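Local coordinates for protein putative peptidase (Chlamydophila abortus, PDB 3CE2) that probably acts as a zinc-dependent oligopeptidase of the M3B family, cutting a variety of small bioactive peptides, at residues A[79-84]-A[378-383]; A[138-143]-A[154-159]; A[187-192]-A[208-213]; A[279-284]-A[531-536]; A[293-298]-A[464-469]. All coordinates share one frame; numbering follows the deposited sequence.

Interaction 1: residues A[79-84]-A[378-383]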
# COMPACT_ATOMS: atom_id res chain seq x y z
N ILE A 79 -3.06 25.61 -10.21
CA ILE A 79 -1.76 25.31 -10.82
C ILE A 79 -1.47 23.83 -10.67
O ILE A 79 -1.23 23.11 -11.66
CB ILE A 79 -0.65 26.14 -10.13
CG1 ILE A 79 -0.71 27.60 -10.61
CG2 ILE A 79 0.73 25.55 -10.42
CD1 ILE A 79 0.07 28.54 -9.74
N GLU A 80 -1.51 23.37 -9.42
CA GLU A 80 -1.25 21.98 -9.08
C GLU A 80 -2.06 21.07 -9.97
O GLU A 80 -1.59 20.02 -10.42
CB GLU A 80 -1.59 21.73 -7.61
CG GLU A 80 -1.44 20.30 -7.17
CD GLU A 80 -1.85 20.08 -5.71
OE1 GLU A 80 -1.87 21.06 -4.93
OE2 GLU A 80 -2.15 18.92 -5.35
N ARG A 81 -3.29 21.48 -10.23
CA ARG A 81 -4.16 20.64 -11.01
C ARG A 81 -3.63 20.48 -12.43
O ARG A 81 -3.65 19.37 -13.00
CB ARG A 81 -5.55 21.22 -10.99
CG ARG A 81 -6.56 20.45 -11.77
CD ARG A 81 -7.90 21.07 -11.50
NE ARG A 81 -8.90 20.59 -12.43
CZ ARG A 81 -10.20 20.81 -12.28
NH1 ARG A 81 -10.63 21.50 -11.23
NH2 ARG A 81 -11.06 20.35 -13.17
N LYS A 82 -3.12 21.59 -13.00
CA LYS A 82 -2.61 21.63 -14.37
C LYS A 82 -1.30 20.84 -14.46
O LYS A 82 -1.14 20.01 -15.35
CB LYS A 82 -2.38 23.08 -14.80
CG LYS A 82 -2.28 23.35 -16.31
CD LYS A 82 -1.36 24.57 -16.57
CE LYS A 82 -2.03 25.72 -17.39
NZ LYS A 82 -1.93 25.61 -18.88
N LEU A 83 -0.39 21.08 -13.52
CA LEU A 83 0.83 20.29 -13.38
C LEU A 83 0.56 18.79 -13.38
O LEU A 83 1.25 18.04 -14.07
CB LEU A 83 1.58 20.67 -12.11
CG LEU A 83 2.08 22.11 -12.15
CD1 LEU A 83 3.09 22.39 -11.08
CD2 LEU A 83 2.67 22.42 -13.51
N ASN A 84 -0.44 18.35 -12.60
CA ASN A 84 -0.77 16.92 -12.52
C ASN A 84 -1.28 16.38 -13.84
O ASN A 84 -0.93 15.27 -14.24
CB ASN A 84 -1.81 16.65 -11.43
CG ASN A 84 -1.26 16.85 -10.03
OD1 ASN A 84 -0.10 17.23 -9.86
ND2 ASN A 84 -2.10 16.61 -9.02
N GLY A 378 -3.92 8.31 -13.40
CA GLY A 378 -4.87 9.25 -13.96
C GLY A 378 -4.82 10.43 -13.03
O GLY A 378 -4.04 10.45 -12.09
N CYS A 379 -5.63 11.44 -13.29
CA CYS A 379 -5.71 12.54 -12.34
C CYS A 379 -7.13 13.01 -12.33
O CYS A 379 -7.99 12.39 -12.98
CB CYS A 379 -4.79 13.69 -12.74
SG CYS A 379 -5.15 14.27 -14.41
N TYR A 380 -7.35 14.12 -11.64
CA TYR A 380 -8.69 14.64 -11.43
C TYR A 380 -9.44 14.78 -12.74
O TYR A 380 -10.63 14.47 -12.81
CB TYR A 380 -8.65 15.97 -10.68
CG TYR A 380 -9.98 16.40 -10.14
CD1 TYR A 380 -10.52 15.82 -8.98
CD2 TYR A 380 -10.73 17.39 -10.79
CE1 TYR A 380 -11.75 16.22 -8.49
CE2 TYR A 380 -11.96 17.80 -10.31
CZ TYR A 380 -12.47 17.21 -9.15
OH TYR A 380 -13.70 17.62 -8.67
N ASP A 381 -8.73 15.18 -13.78
CA ASP A 381 -9.37 15.49 -15.06
C ASP A 381 -9.56 14.33 -16.05
O ASP A 381 -10.36 14.43 -16.98
CB ASP A 381 -8.67 16.70 -15.69
CG ASP A 381 -8.89 17.97 -14.87
OD1 ASP A 381 -10.07 18.36 -14.69
OD2 ASP A 381 -7.90 18.57 -14.39
N SER A 382 -8.85 13.23 -15.83
CA SER A 382 -8.90 12.08 -16.73
C SER A 382 -9.80 10.97 -16.20
O SER A 382 -10.17 10.96 -15.03
CB SER A 382 -7.49 11.53 -16.90
OG SER A 382 -6.85 11.36 -15.64
N HIS A 383 -10.13 10.00 -17.05
CA HIS A 383 -10.66 8.77 -16.51
C HIS A 383 -9.44 8.02 -15.97
O HIS A 383 -8.33 8.50 -16.14
CB HIS A 383 -11.48 7.97 -17.52
CG HIS A 383 -10.95 8.00 -18.91
ND1 HIS A 383 -11.59 8.67 -19.94
CD2 HIS A 383 -9.84 7.45 -19.46
CE1 HIS A 383 -10.90 8.52 -21.05
NE2 HIS A 383 -9.84 7.78 -20.79

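Interaction 2: residues A[138-143]-A[154-159]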
# COMPACT_ATOMS: atom_id res chain seq x y z
N GLN A 138 -10.29 31.17 13.61
CA GLN A 138 -10.96 32.07 12.69
C GLN A 138 -11.07 31.45 11.31
O GLN A 138 -12.10 31.60 10.65
CB GLN A 138 -10.27 33.42 12.61
CG GLN A 138 -10.80 34.30 11.48
CD GLN A 138 -9.84 35.49 11.15
OE1 GLN A 138 -9.30 36.15 12.06
NE2 GLN A 138 -9.64 35.75 9.85
N HIS A 139 -10.02 30.76 10.88
CA HIS A 139 -10.00 30.16 9.55
C HIS A 139 -10.86 28.91 9.47
O HIS A 139 -11.51 28.65 8.44
CB HIS A 139 -8.58 29.82 9.13
CG HIS A 139 -7.76 31.00 8.74
ND1 HIS A 139 -8.24 31.99 7.91
CD2 HIS A 139 -6.50 31.36 9.07
CE1 HIS A 139 -7.31 32.91 7.75
NE2 HIS A 139 -6.24 32.55 8.43
N LEU A 140 -10.85 28.11 10.53
CA LEU A 140 -11.66 26.90 10.56
C LEU A 140 -13.15 27.26 10.66
O LEU A 140 -14.01 26.42 10.41
CB LEU A 140 -11.25 25.98 11.71
CG LEU A 140 -9.82 25.50 11.50
CD1 LEU A 140 -9.41 24.50 12.57
CD2 LEU A 140 -9.70 24.88 10.11
N SER A 141 -13.43 28.52 10.99
CA SER A 141 -14.79 29.06 11.11
C SER A 141 -15.23 29.84 9.89
O SER A 141 -16.41 30.10 9.74
CB SER A 141 -14.83 30.05 12.25
OG SER A 141 -15.13 29.36 13.42
N ALA A 142 -14.29 30.29 9.07
CA ALA A 142 -14.66 31.18 7.99
C ALA A 142 -15.37 30.39 6.89
O ALA A 142 -14.93 29.31 6.52
CB ALA A 142 -13.44 31.92 7.46
N PRO A 143 -16.53 30.90 6.44
CA PRO A 143 -17.36 30.33 5.36
C PRO A 143 -16.77 30.42 3.96
O PRO A 143 -17.07 29.57 3.12
CB PRO A 143 -18.66 31.14 5.46
CG PRO A 143 -18.63 31.70 6.89
CD PRO A 143 -17.19 32.03 7.10
N LYS A 154 -6.17 19.44 8.58
CA LYS A 154 -4.97 18.59 8.49
C LYS A 154 -3.69 19.40 8.67
O LYS A 154 -2.73 18.91 9.23
CB LYS A 154 -4.90 17.89 7.14
CG LYS A 154 -5.47 16.48 7.12
CD LYS A 154 -5.38 15.86 5.69
CE LYS A 154 -6.04 16.77 4.60
NZ LYS A 154 -5.97 16.26 3.19
N ILE A 155 -3.66 20.63 8.19
CA ILE A 155 -2.46 21.42 8.34
C ILE A 155 -2.32 22.10 9.69
O ILE A 155 -1.24 22.12 10.25
CB ILE A 155 -2.34 22.44 7.26
CG1 ILE A 155 -2.11 21.73 5.91
CG2 ILE A 155 -1.22 23.41 7.63
CD1 ILE A 155 -2.21 22.65 4.68
N PHE A 156 -3.40 22.66 10.20
CA PHE A 156 -3.38 23.35 11.50
C PHE A 156 -3.20 22.39 12.68
O PHE A 156 -2.77 22.80 13.75
CB PHE A 156 -4.67 24.17 11.73
CG PHE A 156 -4.88 25.32 10.75
CD1 PHE A 156 -3.86 26.19 10.43
CD2 PHE A 156 -6.13 25.55 10.20
CE1 PHE A 156 -4.07 27.27 9.55
CE2 PHE A 156 -6.34 26.61 9.33
CZ PHE A 156 -5.29 27.47 9.01
N ARG A 157 -3.54 21.13 12.51
CA ARG A 157 -3.36 20.18 13.60
C ARG A 157 -1.89 20.03 13.98
O ARG A 157 -1.56 19.51 15.05
CB ARG A 157 -3.96 18.80 13.23
CG ARG A 157 -5.42 18.69 13.64
CD ARG A 157 -6.11 17.43 13.11
NE ARG A 157 -5.87 16.27 13.97
CZ ARG A 157 -4.95 15.35 13.72
NH1 ARG A 157 -4.21 15.44 12.60
NH2 ARG A 157 -4.80 14.34 14.57
N LEU A 158 -1.01 20.47 13.09
CA LEU A 158 0.43 20.27 13.28
C LEU A 158 1.06 21.37 14.14
O LEU A 158 2.21 21.26 14.57
CB LEU A 158 1.15 20.15 11.92
CG LEU A 158 0.84 18.83 11.19
CD1 LEU A 158 1.45 18.72 9.79
CD2 LEU A 158 1.23 17.65 12.07
N SER A 159 0.30 22.42 14.38
CA SER A 159 0.77 23.56 15.16
C SER A 159 1.23 23.14 16.56
O SER A 159 2.27 23.57 17.03
CB SER A 159 -0.37 24.58 15.29
OG SER A 159 -1.47 23.98 15.99

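Interaction 3: residues A[187-192]-A[208-213]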
# COMPACT_ATOMS: atom_id res chain seq x y z
N SER A 187 23.05 -1.75 1.93
CA SER A 187 24.26 -2.23 1.29
C SER A 187 24.60 -3.62 1.85
O SER A 187 25.04 -4.49 1.10
CB SER A 187 25.43 -1.25 1.41
OG SER A 187 25.31 -0.47 2.58
N LEU A 188 24.38 -3.83 3.15
CA LEU A 188 24.67 -5.16 3.74
C LEU A 188 23.67 -6.21 3.28
O LEU A 188 24.04 -7.30 2.82
CB LEU A 188 24.63 -5.12 5.25
CG LEU A 188 25.81 -4.42 5.88
CD1 LEU A 188 25.43 -4.10 7.31
CD2 LEU A 188 27.03 -5.27 5.84
N SER A 189 22.40 -5.86 3.42
CA SER A 189 21.35 -6.81 3.19
C SER A 189 21.24 -7.18 1.72
O SER A 189 21.15 -8.34 1.38
CB SER A 189 20.03 -6.24 3.66
OG SER A 189 19.09 -7.27 3.60
N ASP A 190 21.26 -6.18 0.86
CA ASP A 190 21.02 -6.40 -0.56
C ASP A 190 22.27 -6.70 -1.37
O ASP A 190 22.16 -7.34 -2.41
CB ASP A 190 20.27 -5.21 -1.15
CG ASP A 190 18.94 -4.97 -0.46
OD1 ASP A 190 18.40 -5.93 0.16
OD2 ASP A 190 18.44 -3.83 -0.49
N SER A 191 23.44 -6.27 -0.91
CA SER A 191 24.64 -6.34 -1.77
C SER A 191 25.82 -7.09 -1.22
O SER A 191 26.38 -7.92 -1.92
CB SER A 191 25.12 -4.94 -2.19
OG SER A 191 24.12 -4.24 -2.90
N GLU A 192 26.24 -6.79 0.00
CA GLU A 192 27.59 -7.18 0.42
C GLU A 192 27.67 -8.45 1.23
O GLU A 192 28.61 -9.23 1.08
CB GLU A 192 28.29 -6.01 1.10
CG GLU A 192 28.26 -4.82 0.18
CD GLU A 192 29.28 -3.76 0.51
OE1 GLU A 192 29.24 -3.25 1.65
OE2 GLU A 192 30.08 -3.42 -0.40
N LEU A 208 21.55 -18.58 -4.07
CA LEU A 208 20.45 -17.80 -3.50
C LEU A 208 20.53 -16.32 -3.77
O LEU A 208 21.60 -15.75 -4.00
CB LEU A 208 20.38 -18.01 -1.98
CG LEU A 208 19.88 -19.39 -1.54
CD1 LEU A 208 20.33 -19.71 -0.15
CD2 LEU A 208 18.38 -19.41 -1.67
N SER A 209 19.35 -15.71 -3.70
CA SER A 209 19.20 -14.30 -3.86
C SER A 209 17.87 -13.97 -3.21
O SER A 209 17.08 -14.86 -2.93
CB SER A 209 19.15 -13.95 -5.35
OG SER A 209 17.81 -13.90 -5.80
N HIS A 210 17.58 -12.70 -2.98
CA HIS A 210 16.28 -12.39 -2.43
C HIS A 210 15.16 -12.93 -3.30
O HIS A 210 14.23 -13.58 -2.80
CB HIS A 210 16.13 -10.89 -2.13
CG HIS A 210 16.87 -10.47 -0.90
ND1 HIS A 210 17.61 -9.31 -0.82
CD2 HIS A 210 17.03 -11.10 0.29
CE1 HIS A 210 18.16 -9.22 0.38
NE2 HIS A 210 17.83 -10.30 1.07
N ALA A 211 15.26 -12.72 -4.61
CA ALA A 211 14.20 -13.17 -5.51
C ALA A 211 14.13 -14.70 -5.61
O ALA A 211 13.04 -15.26 -5.68
CB ALA A 211 14.33 -12.54 -6.88
N LEU A 212 15.28 -15.37 -5.59
CA LEU A 212 15.29 -16.82 -5.57
C LEU A 212 14.73 -17.38 -4.26
O LEU A 212 13.95 -18.33 -4.28
CB LEU A 212 16.69 -17.36 -5.81
CG LEU A 212 17.19 -17.18 -7.24
CD1 LEU A 212 18.46 -17.98 -7.47
CD2 LEU A 212 16.11 -17.57 -8.25
N ALA A 213 15.12 -16.77 -3.13
CA ALA A 213 14.60 -17.18 -1.83
C ALA A 213 13.08 -17.17 -1.83
O ALA A 213 12.46 -18.09 -1.29
CB ALA A 213 15.13 -16.30 -0.70

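Interaction 4: residues A[279-284]-A[531-536]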
# COMPACT_ATOMS: atom_id res chain seq x y z
N THR A 279 -5.28 3.42 20.49
CA THR A 279 -5.99 2.23 20.92
C THR A 279 -6.37 1.35 19.74
O THR A 279 -6.51 0.15 19.87
CB THR A 279 -7.23 2.57 21.77
OG1 THR A 279 -8.19 3.25 20.95
CG2 THR A 279 -6.82 3.46 22.94
N VAL A 280 -6.51 1.95 18.57
CA VAL A 280 -6.88 1.15 17.43
C VAL A 280 -5.71 0.24 17.08
O VAL A 280 -5.87 -0.96 16.83
CB VAL A 280 -7.25 2.04 16.24
CG1 VAL A 280 -7.51 1.20 15.01
CG2 VAL A 280 -8.46 2.89 16.57
N TYR A 281 -4.51 0.82 17.12
CA TYR A 281 -3.32 0.06 16.81
C TYR A 281 -3.20 -1.02 17.87
O TYR A 281 -3.14 -2.23 17.59
CB TYR A 281 -2.12 1.01 16.80
CG TYR A 281 -0.81 0.41 16.36
CD1 TYR A 281 -0.26 0.74 15.13
CD2 TYR A 281 -0.09 -0.46 17.19
CE1 TYR A 281 0.97 0.22 14.73
CE2 TYR A 281 1.13 -0.99 16.81
CZ TYR A 281 1.67 -0.65 15.58
OH TYR A 281 2.90 -1.19 15.19
N THR A 282 -3.24 -0.57 19.11
CA THR A 282 -3.13 -1.44 20.24
C THR A 282 -4.16 -2.58 20.32
O THR A 282 -3.80 -3.70 20.63
CB THR A 282 -3.07 -0.55 21.44
OG1 THR A 282 -1.68 -0.36 21.72
CG2 THR A 282 -3.80 -1.11 22.65
N ASN A 283 -5.42 -2.33 19.98
CA ASN A 283 -6.41 -3.39 20.08
C ASN A 283 -6.33 -4.33 18.92
O ASN A 283 -6.69 -5.51 19.02
CB ASN A 283 -7.83 -2.82 20.21
CG ASN A 283 -8.02 -2.08 21.52
OD1 ASN A 283 -7.44 -2.44 22.55
ND2 ASN A 283 -8.83 -1.02 21.48
N LEU A 284 -5.85 -3.82 17.79
CA LEU A 284 -5.66 -4.67 16.65
C LEU A 284 -4.70 -5.78 17.07
O LEU A 284 -4.97 -6.96 16.88
CB LEU A 284 -5.10 -3.87 15.49
CG LEU A 284 -4.68 -4.75 14.32
CD1 LEU A 284 -5.91 -5.25 13.55
CD2 LEU A 284 -3.69 -3.96 13.43
N TYR A 531 9.89 0.46 8.68
CA TYR A 531 9.75 1.13 9.96
C TYR A 531 9.09 2.54 9.90
O TYR A 531 8.94 3.18 8.85
CB TYR A 531 11.05 1.04 10.77
CG TYR A 531 11.39 -0.41 11.09
CD1 TYR A 531 11.20 -0.90 12.36
CD2 TYR A 531 11.86 -1.28 10.13
CE1 TYR A 531 11.47 -2.23 12.68
CE2 TYR A 531 12.15 -2.61 10.44
CZ TYR A 531 11.95 -3.08 11.74
OH TYR A 531 12.22 -4.38 12.12
N ASN A 532 8.68 2.97 11.09
CA ASN A 532 7.75 4.07 11.28
C ASN A 532 6.28 3.66 11.05
O ASN A 532 5.52 4.33 10.39
CB ASN A 532 8.14 5.32 10.50
CG ASN A 532 7.83 6.59 11.28
OD1 ASN A 532 8.00 6.64 12.51
ND2 ASN A 532 7.37 7.62 10.59
N PHE A 533 5.93 2.53 11.63
CA PHE A 533 4.55 2.22 11.88
C PHE A 533 3.63 2.40 10.69
O PHE A 533 2.62 3.08 10.79
CB PHE A 533 4.04 3.10 13.01
CG PHE A 533 4.68 2.81 14.34
CD1 PHE A 533 5.67 3.64 14.84
CD2 PHE A 533 4.28 1.70 15.08
CE1 PHE A 533 6.26 3.37 16.05
CE2 PHE A 533 4.86 1.43 16.30
CZ PHE A 533 5.85 2.26 16.78
N TYR A 534 3.96 1.80 9.56
CA TYR A 534 2.98 1.85 8.50
C TYR A 534 2.45 0.47 8.16
O TYR A 534 1.31 0.32 7.71
CB TYR A 534 3.51 2.64 7.29
CG TYR A 534 4.26 1.84 6.26
CD1 TYR A 534 3.58 1.26 5.20
CD2 TYR A 534 5.65 1.71 6.34
CE1 TYR A 534 4.23 0.52 4.23
CE2 TYR A 534 6.38 0.98 5.37
N VAL A 535 3.26 -0.55 8.43
CA VAL A 535 2.87 -1.94 8.21
C VAL A 535 1.49 -2.36 8.77
O VAL A 535 0.73 -3.08 8.10
CB VAL A 535 4.00 -2.91 8.62
CG1 VAL A 535 3.47 -4.25 8.98
CG2 VAL A 535 4.99 -3.06 7.48
N TYR A 536 1.12 -1.88 9.96
CA TYR A 536 -0.23 -2.19 10.46
C TYR A 536 -1.31 -1.85 9.44
O TYR A 536 -2.33 -2.54 9.37
CB TYR A 536 -0.52 -1.54 11.82
CG TYR A 536 -0.97 -0.11 11.74
CD1 TYR A 536 -2.30 0.22 11.98
CD2 TYR A 536 -0.07 0.91 11.43
CE1 TYR A 536 -2.74 1.56 11.89
CE2 TYR A 536 -0.49 2.23 11.33
CZ TYR A 536 -1.83 2.55 11.56
OH TYR A 536 -2.25 3.86 11.47

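Interaction 5: residues A[293-298]-A[464-469]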
# COMPACT_ATOMS: atom_id res chain seq x y z
N SER A 293 -5.38 -18.83 17.26
CA SER A 293 -5.94 -20.16 16.97
C SER A 293 -6.30 -20.30 15.49
O SER A 293 -6.32 -21.40 14.94
CB SER A 293 -7.14 -20.47 17.86
OG SER A 293 -8.18 -19.51 17.70
N LEU A 294 -6.58 -19.18 14.83
CA LEU A 294 -6.93 -19.27 13.43
C LEU A 294 -5.71 -19.68 12.62
O LEU A 294 -5.83 -20.45 11.67
CB LEU A 294 -7.55 -17.97 12.92
CG LEU A 294 -9.08 -17.91 13.07
CD1 LEU A 294 -9.65 -16.88 12.15
CD2 LEU A 294 -9.72 -19.24 12.75
N ILE A 295 -4.54 -19.20 13.01
CA ILE A 295 -3.30 -19.66 12.40
C ILE A 295 -3.20 -21.16 12.66
O ILE A 295 -3.07 -21.95 11.72
CB ILE A 295 -2.05 -18.90 12.97
CG1 ILE A 295 -2.04 -17.45 12.52
CG2 ILE A 295 -0.75 -19.54 12.54
CD1 ILE A 295 -1.12 -16.60 13.35
N THR A 296 -3.30 -21.55 13.92
CA THR A 296 -3.22 -22.97 14.26
C THR A 296 -4.14 -23.81 13.36
O THR A 296 -3.69 -24.78 12.77
CB THR A 296 -3.61 -23.22 15.70
OG1 THR A 296 -3.00 -22.23 16.53
CG2 THR A 296 -3.16 -24.56 16.11
N LYS A 297 -5.40 -23.42 13.23
CA LYS A 297 -6.33 -24.20 12.39
C LYS A 297 -5.81 -24.37 10.98
O LYS A 297 -5.68 -25.50 10.50
CB LYS A 297 -7.72 -23.57 12.32
CG LYS A 297 -8.75 -24.18 13.24
CD LYS A 297 -10.00 -23.31 13.33
CE LYS A 297 -11.05 -23.90 14.28
NZ LYS A 297 -11.97 -22.86 14.82
N TYR A 298 -5.53 -23.24 10.32
CA TYR A 298 -5.19 -23.23 8.90
C TYR A 298 -3.95 -24.02 8.60
O TYR A 298 -3.97 -24.86 7.71
CB TYR A 298 -4.99 -21.80 8.36
CG TYR A 298 -4.54 -21.77 6.91
CD1 TYR A 298 -5.21 -22.52 5.93
CD2 TYR A 298 -3.45 -20.99 6.50
CE1 TYR A 298 -4.81 -22.50 4.60
CE2 TYR A 298 -3.04 -20.96 5.16
CZ TYR A 298 -3.73 -21.72 4.22
OH TYR A 298 -3.34 -21.68 2.91
N THR A 464 -2.67 -15.44 1.33
CA THR A 464 -2.72 -13.99 1.22
C THR A 464 -3.25 -13.37 2.51
O THR A 464 -2.62 -12.47 3.09
CB THR A 464 -3.66 -13.59 0.08
OG1 THR A 464 -3.08 -14.01 -1.16
CG2 THR A 464 -3.88 -12.10 0.05
N ILE A 465 -4.40 -13.85 2.95
CA ILE A 465 -4.98 -13.36 4.19
C ILE A 465 -4.00 -13.56 5.36
O ILE A 465 -3.74 -12.63 6.13
CB ILE A 465 -6.32 -14.04 4.47
CG1 ILE A 465 -7.30 -13.74 3.35
CG2 ILE A 465 -6.89 -13.52 5.73
CD1 ILE A 465 -8.61 -14.46 3.49
N PHE A 466 -3.45 -14.76 5.47
CA PHE A 466 -2.53 -15.00 6.59
C PHE A 466 -1.24 -14.22 6.51
O PHE A 466 -0.73 -13.81 7.54
CB PHE A 466 -2.32 -16.49 6.89
CG PHE A 466 -3.43 -17.08 7.71
CD1 PHE A 466 -3.43 -16.92 9.09
CD2 PHE A 466 -4.51 -17.71 7.10
CE1 PHE A 466 -4.48 -17.41 9.85
CE2 PHE A 466 -5.57 -18.21 7.85
CZ PHE A 466 -5.55 -18.07 9.22
N SER A 467 -0.71 -13.99 5.32
CA SER A 467 0.51 -13.17 5.25
C SER A 467 0.24 -11.67 5.33
O SER A 467 1.06 -10.92 5.87
CB SER A 467 1.35 -13.50 4.02
OG SER A 467 0.77 -12.91 2.88
N THR A 468 -0.90 -11.21 4.80
CA THR A 468 -1.10 -9.78 4.87
C THR A 468 -1.80 -9.32 6.15
O THR A 468 -1.69 -8.15 6.53
CB THR A 468 -1.67 -9.12 3.57
OG1 THR A 468 -2.90 -8.44 3.85
CG2 THR A 468 -1.83 -10.10 2.45
N LEU A 469 -2.47 -10.22 6.85
CA LEU A 469 -3.09 -9.82 8.11
C LEU A 469 -2.26 -10.22 9.33
O LEU A 469 -1.72 -9.37 10.03
CB LEU A 469 -4.52 -10.32 8.19
CG LEU A 469 -5.21 -10.35 9.56
CD1 LEU A 469 -4.86 -9.15 10.39
CD2 LEU A 469 -6.71 -10.43 9.40

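Interaction 1: residues A[79-84]-A[378-383]
R81, on helix 66-96, reaches across to D381 in the loop between strands 375-377 and 385-387 and grips its carboxylate side-on with two nitrogens in a salt bridge. The guanidinium and carboxylate planes are only 25° apart, so the two groups meet nearly coplanar, edge to edge. NE of R81 bonds OD2 of D381 at 3.0 Å, and NH2 of R81 bonds OD1 of D381 at 2.7 Å, each oxygen offering its syn lone pair. The arginine chain is extended from CG to NE, which carries the guanidinium out to the turn. Y380 stands against one guanidinium face: its CD2 lies 3.8 Å from CZ of R81, with the planes 70° apart, and its OH is bonded to the backbone O of Q417. CB of N84 approaches CB of C379 at 4.4 Å. Residues C379 to S382 form a type I beta turn, to which a bond from C379 N to S382 OG is added. The paired charges, gripped at two points, probably fix the rotation of both groups.

Interaction 2: residues A[138-143]-A[154-159]
The F156 ring touches both L140 and H139, joining helix 133-141 to helix 149-156, two consecutive helices linked by a short loop in the predominantly helical N-terminal part of this M3B-type peptidase. The methyl CD2 of L140 comes in at the edge of the phenyl ring, near its plane, 3.6 Å from CD2 of F156, and the leucine and phenylalanine side chains run past each other in opposite directions. Next along the ring, CB of H139 lies 3.9 Å from CE2 of F156, while CD2 of H139 is 4.1 Å from CZ of F156; these two side chains cross at about a right angle. With its CG beside the backbone N (chi1 -64°), F156 sends its ring toward helix 133-141. In the next shell, both imidazole nitrogens of H139 are engaged, NE2 with the carbonyl oxygen of L63 and ND1 with OG of S66, which should hold the ring's rotation. L128 of helix 124-129 also packs on F156. A type I beta turn from F156 to S159 follows, and the carbonyl oxygen of F156 accepts from two donors of one residue, S159 N at 3.2 Å and S159 OG at 2.8 Å.

Interaction 3: residues A[187-192]-A[208-213]
The hydroxyl of Y236, on helix 222-237, is hydrogen-bonded by both NE2 of H210 and OG of S189, two residues that meet across the contact, so one tyrosine links the histidine to the serine. S189 directs its OG there with chi1 -171°. Two oxygens of helix 180-192, S189 O and D190 OD1, each lie 3.3 Å from CE1 of H210. These close approaches differ. OD1 of D190 comes to the edge of the imidazole, near its plane, whereas S189 O arrives obliquely. The carboxylate of D190 stands almost upright to the ring, the planes 89° apart, and the two side chains cross at about a right angle. The nearby acid would probably favour positive character on the imidazole. F195 meets the H210 ring edge-to-face. The contact joins the two helices that flank a beta hairpin, strands 197-199 and 205-207. Helix 210-217 starts at H210, with S209 as its N-cap: OG of S209 accepts from L212 N at 2.9 Å in a nearly straight bond (174°). Helix 180-192 widens into a pi-type turn where it meets H210, with E192 N bonded to S187 O at 2.8 Å.

Interaction 4: residues A[279-284]-A[531-536]
Chi1 of Y281 is -174°, placing CG anti to the backbone N and carrying the phenol from helix 278-289 to the loop that leads into helix 536-553; there Y536 holds its CG between the backbone N and the carbonyl carbon and presents a ring face to it. CD1 of Y281 lies over that face, offset toward the rim, 3.6 Å from CG of Y536. From the phenol's side the meeting is at its own edge, where CE1 of Y281 comes 3.5 Å from CD2 of Y536. The two rings are inclined at 53°, neither stacked nor upright. F533 approaches at the other end of the phenol, its edge turned toward the Y281 face in an offset edge-to-face pair with planes at 72°. CZ of Y281 is 3.5 Å from CD2 of F533. Together Y281, F533 and Y536 form a buried aromatic cluster in the helical body of the M3 peptidase domain. L284, one turn further along helix 278-289, adds an aliphatic flank, its CD2 4.3 Å from CB of Y536. The buried hydroxyl of Y281 is satisfied by the backbone O of A476, so helix 451-487 also meets the cluster. F533 is tied to that helix by its backbone N, which bonds OE2 of E479. Its ring also meets H483, and its side chain lies about 8 Å from that of the zinc ligand H484.

Interaction 5: residues A[293-298]-A[464-469]
Helices 292-306 and 451-487 run roughly antiparallel here, their local axes 147° apart in direction and 11.7 Å apart at closest approach, with I295 and F466 the nearest CA pair. F466 spans the gap, and its ring touches three residues of the facing helix. CE1 of F466 is 3.6 Å from CG1 of I295 and equally close to the CA of I295. Its CZ end comes 3.4 Å from L294 O and also nears CB of L294. On the Y298 side the two rings are almost parallel, planes at 11°, but slid so far apart that they barely overlap; CD2 of Y298 lies 3.5 Å from CD2 of F466. Y298 reaches this place with CG anti to the backbone N (chi1 176°), and its OH is bonded to OD1 of D463, anchoring the phenol's far end to the partner helix. F470 stacks on F466 from within helix 451-487 and also touches I295. Helix 590-607 adds I603 against L294 and L606 against Y298. This apolar, aromatic-rich interface between roughly antiparallel helices belongs to the largely helical framework of the M3 peptidase domain, away from its zinc sites.

From the N terminus, helix 66-96 opens interaction 1, which closes almost 300 residues later at the loop 378-383. Within that span lie two short closures in series: interaction 2 pairs neighbouring helices, and interaction 3 spans a beta hairpin. Interaction 4 then opens at 279-284, before interaction 1 has closed, and ends at 531-536; the two therefore cross, as do interactions 1 and 5. Interaction 5, joining 293-298 to 464-469, falls wholly within the span of interaction 4. Helices 278-289 and 292-306 are consecutive, and the centres of interactions 4 and 5 are about 18 Å apart. Interaction 1 ties an N-terminal helix to the peptidase family region, while interactions 4 and 5 join parts within it.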